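TATA-binding protein (PDB 1MP9) probably binds the TATA box of archaeal promoters as a general transcription factor, helping to activate genes transcribed by RNA polymerase. Local coordinates at residues N17-V22 against V70-K75; L121-F126 against L185-P190. All blocks are in the same frame, centred on the assembly; numbering follows the deposited sequence.

Contact 1: N17-V22 against V70-K75; sequences NIVATV and VVTGAK
Strands 12-23 and 68-72, antiparallel neighbours, are knit most tightly around Ala-20 and Val-71, a hydrogen-bonded pair. Ala-20 N reaches Val-71 O at 3.0 Å and Val-71 N returns to Ala-20 O at 2.8 Å, both bonds nearly straight and in the carbonyl planes. The side chains of this pair are buried, Ala-20 against Leu-80 and Val-71 against Ile-87 of helix 77-93. On the reverse face, partly exposed, Val-19 and Val-70 cross obliquely with CG1 to CG1 at 3.8 Å; Phe-126 of the second subunit packs on Val-70 and Thr-72. The strands belong to the curved sheet of the TBP saddle, within its first repeat; in TBP–DNA complexes its concave face meets the DNA. Beyond Val-71 the ladder loosens. A water bridges the gap, donating to Ile-18 O and Val-71 O and accepting from Ala-74 N. Asn-17, its CG anti to the backbone N (chi1 -172°), swings its amide across: ND2 donates to Thr-72 OG1 at 3.2 Å, within 7° of the amide plane. Glu-134 OE2 of the second subunit also accepts from ND2, which probably fixes the amide's rotation. OD1 of Asn-17 takes a weak, bent bond from Gly-73 N at 2.7 Å.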
loop_
_atom_site.group_PDB
_atom_site.type_symbol
_atom_site.label_atom_id
_atom_site.label_comp_id
_atom_site.label_asym_id
_atom_site.label_seq_id
_atom_site.Cartn_x
_atom_site.Cartn_y
_atom_site.Cartn_z
ATOM N N ASN A 17 -10.515 4.042 11.725
ATOM C CA ASN A 17 -9.800 3.761 12.951
ATOM C C ASN A 17 -8.677 4.745 13.180
ATOM O O ASN A 17 -8.084 5.268 12.242
ATOM C CB ASN A 17 -9.167 2.360 12.921
ATOM C CG ASN A 17 -8.580 1.973 14.262
ATOM O OD1 ASN A 17 -9.193 2.234 15.293
ATOM N ND2 ASN A 17 -7.414 1.327 14.265
ATOM N N ILE A 18 -8.387 4.985 14.441
ATOM C CA ILE A 18 -7.292 5.869 14.791
ATOM C C ILE A 18 -6.395 5.090 15.753
ATOM O O ILE A 18 -6.894 4.421 16.661
ATOM C CB ILE A 18 -7.794 7.127 15.505
ATOM C CG1 ILE A 18 -8.673 7.951 14.556
ATOM C CG2 ILE A 18 -6.580 7.947 16.025
ATOM C CD1 ILE A 18 -9.350 9.109 15.218
ATOM N N VAL A 19 -5.090 5.134 15.531
ATOM C CA VAL A 19 -4.172 4.475 16.456
ATOM C C VAL A 19 -3.413 5.628 17.080
ATOM O O VAL A 19 -2.826 6.449 16.359
ATOM C CB VAL A 19 -3.147 3.509 15.744
ATOM C CG1 VAL A 19 -2.204 2.849 16.810
ATOM C CG2 VAL A 19 -3.882 2.408 15.001
ATOM N N ALA A 20 -3.438 5.710 18.408
ATOM C CA ALA A 20 -2.729 6.790 19.089
ATOM C C ALA A 20 -1.915 6.256 20.271
ATOM O O ALA A 20 -2.159 5.160 20.774
ATOM C CB ALA A 20 -3.744 7.882 19.606
ATOM N N THR A 21 -0.992 7.087 20.716
ATOM C CA THR A 21 -0.109 6.795 21.822
ATOM C C THR A 21 -0.380 7.750 22.988
ATOM O O THR A 21 -0.638 8.940 22.776
ATOM C CB THR A 21 1.347 6.952 21.358
ATOM O OG1 THR A 21 1.751 5.749 20.705
ATOM C CG2 THR A 21 2.255 7.192 22.511
ATOM N N VAL A 22 -0.347 7.223 24.215
ATOM C CA VAL A 22 -0.539 8.042 25.397
ATOM C C VAL A 22 0.615 7.708 26.312
ATOM O O VAL A 22 0.749 6.563 26.756
ATOM C CB VAL A 22 -1.862 7.744 26.143
ATOM C CG1 VAL A 22 -1.953 8.628 27.407
ATOM C CG2 VAL A 22 -3.028 8.017 25.252
ATOM N N VAL A 70 -0.836 2.266 23.925
ATOM C CA VAL A 70 -1.312 2.382 22.553
ATOM C C VAL A 70 -2.824 2.164 22.620
ATOM O O VAL A 70 -3.271 1.162 23.166
ATOM C CB VAL A 70 -0.688 1.321 21.627
ATOM C CG1 VAL A 70 -1.359 1.419 20.215
ATOM C CG2 VAL A 70 0.846 1.561 21.488
ATOM N N VAL A 71 -3.596 3.099 22.068
ATOM C CA VAL A 71 -5.055 3.009 22.076
ATOM C C VAL A 71 -5.555 2.891 20.642
ATOM O O VAL A 71 -5.197 3.696 19.772
ATOM C CB VAL A 71 -5.651 4.246 22.769
ATOM C CG1 VAL A 71 -7.180 4.194 22.764
ATOM C CG2 VAL A 71 -5.139 4.287 24.223
ATOM N N THR A 72 -6.383 1.882 20.397
ATOM C CA THR A 72 -6.881 1.639 19.064
ATOM C C THR A 72 -8.390 1.416 19.064
ATOM O O THR A 72 -8.953 0.950 20.065
ATOM C CB THR A 72 -6.162 0.412 18.464
ATOM O OG1 THR A 72 -6.542 0.250 17.111
ATOM C CG2 THR A 72 -6.521 -0.869 19.252
ATOM N N GLY A 73 -9.041 1.774 17.959
ATOM C CA GLY A 73 -10.480 1.583 17.861
ATOM C C GLY A 73 -11.338 2.830 17.705
ATOM O O GLY A 73 -12.428 2.753 17.114
ATOM N N ALA A 74 -10.876 3.980 18.204
ATOM C CA ALA A 74 -11.671 5.214 18.103
ATOM C C ALA A 74 -11.811 5.657 16.643
ATOM O O ALA A 74 -10.883 5.471 15.842
ATOM C CB ALA A 74 -11.024 6.320 18.913
ATOM N N LYS A 75 -12.961 6.235 16.295
ATOM C CA LYS A 75 -13.197 6.677 14.924
ATOM C C LYS A 75 -13.257 8.167 14.794
ATOM O O LYS A 75 -13.590 8.664 13.731
ATOM C CB LYS A 75 -14.476 6.055 14.360
ATOM C CG LYS A 75 -14.343 4.558 14.216
ATOM C CD LYS A 75 -15.634 3.852 13.832
ATOM C CE LYS A 75 -15.401 2.339 13.855
ATOM N NZ LYS A 75 -16.575 1.512 13.425
HETATM O O HOH W 1 -8.038 4.729 19.075
#

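Contact 2: L121-F126 against L185-P190; sequences LDKAAF and LDCVKP
Residues 121-126, on helix 121-127, run past the turn that ends helix 168-184, the backbones coming nearest at Ala-124 and Cys-187, whose CA atoms are 5.9 Å apart. The CB of Cys-187 points toward the helix, and SG, anti to the carbonyl carbon (chi1 -74°), lies against it. The sulfur rests on the helix backbone, 3.6 Å from both Ala-124 N and Ala-124 CA, with Ala-124 CB (3.9 Å) and Lys-123 CG (3.7 Å) alongside. Leu-182 covers both Ala-124 and Cys-187 from helix 168-184. Asp-186 has positive phi (55°) and follows the last turn of that helix in a Schellman motif, which turns the chain toward the short strand 188-189, paired with strand 118-119. Lys-123 lies across this turn, CG anti to the backbone N and the chain fully extended. Its NZ donates to Asp-186 O at 2.9 Å, approaching from above the carbonyl plane, and makes a long salt bridge to Asp-186 OD2 at 3.5 Å. The stronger polar partner of NZ is Gln-46 O of the second subunit, so one ammonium ties the turn to the neighbouring chain. An alanine in place of Lys-123 would probably lose the bonds to Asp-186 O and to Gln-46 O of the second subunit, and uncover one side of the Cys-187 sulfur.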
loop_
_atom_site.group_PDB
_atom_site.type_symbol
_atom_site.label_atom_id
_atom_site.label_comp_id
_atom_site.label_asym_id
_atom_site.label_seq_id
_atom_site.Cartn_x
_atom_site.Cartn_y
_atom_site.Cartn_z
ATOM N N LEU A 121 -8.745 1.608 -13.650
ATOM C CA LEU A 121 -7.437 1.292 -13.066
ATOM C C LEU A 121 -6.335 0.963 -14.090
ATOM O O LEU A 121 -5.175 1.380 -13.911
ATOM C CB LEU A 121 -7.585 0.145 -12.068
ATOM C CG LEU A 121 -8.596 0.374 -10.933
ATOM C CD1 LEU A 121 -8.599 -0.832 -10.031
ATOM C CD2 LEU A 121 -8.236 1.632 -10.142
ATOM N N ASP A 122 -6.707 0.237 -15.153
ATOM C CA ASP A 122 -5.769 -0.129 -16.230
ATOM C C ASP A 122 -5.198 1.151 -16.827
ATOM O O ASP A 122 -3.994 1.242 -17.085
ATOM C CB ASP A 122 -6.475 -0.890 -17.365
ATOM C CG ASP A 122 -6.820 -2.337 -17.004
ATOM O OD1 ASP A 122 -5.909 -3.158 -16.771
ATOM O OD2 ASP A 122 -8.020 -2.674 -16.981
ATOM N N LYS A 123 -6.062 2.142 -17.037
ATOM C CA LYS A 123 -5.621 3.400 -17.614
ATOM C C LYS A 123 -4.840 4.246 -16.631
ATOM O O LYS A 123 -3.802 4.815 -16.996
ATOM C CB LYS A 123 -6.805 4.200 -18.138
ATOM C CG LYS A 123 -6.401 5.479 -18.863
ATOM C CD LYS A 123 -7.628 6.188 -19.414
ATOM C CE LYS A 123 -7.221 7.442 -20.209
ATOM N NZ LYS A 123 -8.406 8.109 -20.776
ATOM N N ALA A 124 -5.340 4.347 -15.397
ATOM C CA ALA A 124 -4.670 5.119 -14.366
ATOM C C ALA A 124 -3.272 4.535 -14.060
ATOM O O ALA A 124 -2.308 5.286 -13.806
ATOM C CB ALA A 124 -5.539 5.148 -13.054
ATOM N N ALA A 125 -3.166 3.209 -14.088
ATOM C CA ALA A 125 -1.904 2.541 -13.780
ATOM C C ALA A 125 -0.746 3.018 -14.648
ATOM O O ALA A 125 0.391 3.043 -14.193
ATOM C CB ALA A 125 -2.041 1.054 -13.917
ATOM N N PHE A 126 -1.018 3.383 -15.892
ATOM C CA PHE A 126 0.059 3.838 -16.739
ATOM C C PHE A 126 0.147 5.345 -16.921
ATOM O O PHE A 126 1.025 5.819 -17.625
ATOM C CB PHE A 126 -0.023 3.133 -18.083
ATOM C CG PHE A 126 0.278 1.670 -17.996
ATOM C CD1 PHE A 126 -0.639 0.727 -18.466
ATOM C CD2 PHE A 126 1.434 1.231 -17.355
ATOM C CE1 PHE A 126 -0.414 -0.646 -18.289
ATOM C CE2 PHE A 126 1.677 -0.147 -17.162
ATOM C CZ PHE A 126 0.746 -1.087 -17.629
ATOM N N LEU A 185 -6.381 13.155 -15.680
ATOM C CA LEU A 185 -5.922 12.111 -16.600
ATOM C C LEU A 185 -7.095 11.408 -17.309
ATOM O O LEU A 185 -6.883 10.467 -18.073
ATOM C CB LEU A 185 -5.093 11.072 -15.838
ATOM C CG LEU A 185 -3.806 11.574 -15.138
ATOM C CD1 LEU A 185 -3.299 10.501 -14.177
ATOM C CD2 LEU A 185 -2.720 11.926 -16.212
ATOM N N ASP A 186 -8.314 11.888 -17.087
ATOM C CA ASP A 186 -9.496 11.287 -17.720
ATOM C C ASP A 186 -9.604 9.772 -17.427
ATOM O O ASP A 186 -9.768 8.938 -18.330
ATOM C CB ASP A 186 -9.467 11.516 -19.233
ATOM C CG ASP A 186 -10.764 11.072 -19.908
ATOM O OD1 ASP A 186 -11.826 11.051 -19.258
ATOM O OD2 ASP A 186 -10.724 10.751 -21.098
ATOM N N CYS A 187 -9.529 9.440 -16.143
ATOM C CA CYS A 187 -9.591 8.062 -15.687
ATOM C C CYS A 187 -10.831 7.736 -14.862
ATOM O O CYS A 187 -10.887 6.676 -14.226
ATOM C CB CYS A 187 -8.337 7.757 -14.856
ATOM S SG CYS A 187 -6.814 7.568 -15.852
ATOM N N VAL A 188 -11.819 8.627 -14.841
ATOM C CA VAL A 188 -13.021 8.342 -14.067
ATOM C C VAL A 188 -14.271 8.506 -14.911
ATOM O O VAL A 188 -14.286 9.257 -15.891
ATOM C CB VAL A 188 -13.141 9.221 -12.799
ATOM C CG1 VAL A 188 -11.920 8.982 -11.860
ATOM C CG2 VAL A 188 -13.248 10.679 -13.172
ATOM N N LYS A 189 -15.300 7.747 -14.556
ATOM C CA LYS A 189 -16.582 7.794 -15.259
ATOM C C LYS A 189 -17.595 8.018 -14.148
ATOM O O LYS A 189 -17.704 7.193 -13.236
ATOM C CB LYS A 189 -16.852 6.461 -15.951
ATOM C CG LYS A 189 -18.156 6.446 -16.737
ATOM C CD LYS A 189 -18.079 5.483 -17.931
ATOM C CE LYS A 189 -19.466 5.304 -18.594
ATOM N NZ LYS A 189 -19.278 4.612 -19.900
ATOM N N PRO A 190 -18.315 9.153 -14.189
ATOM C CA PRO A 190 -19.316 9.480 -13.163
ATOM C C PRO A 190 -20.657 8.797 -13.476
ATOM O O PRO A 190 -21.633 9.447 -13.862
ATOM C CB PRO A 190 -19.367 10.999 -13.228
ATOM C CG PRO A 190 -19.197 11.264 -14.742
ATOM C CD PRO A 190 -18.166 10.236 -15.185
#

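In the fold
Contact 1 joins two strands within the first repeat, whereas contact 2 sets the short helix 121-127 of the second repeat against the chain leaving helix 168-184. They share no strand or helix, and their centres lie 34 Å apart. Both are partly buried: contact 1 sits in the central sheet with one face under helix 77-93, contact 2 toward one end of the molecule, and contact 1 buries more than twice the surface. Chemistry follows place: main-chain pairing and branched apolar side chains in the sheet, a single long charged side chain and a sulfur at the periphery. Each touches the second subunit, by an amide or ammonium bond and by packing that involves phenylalanines.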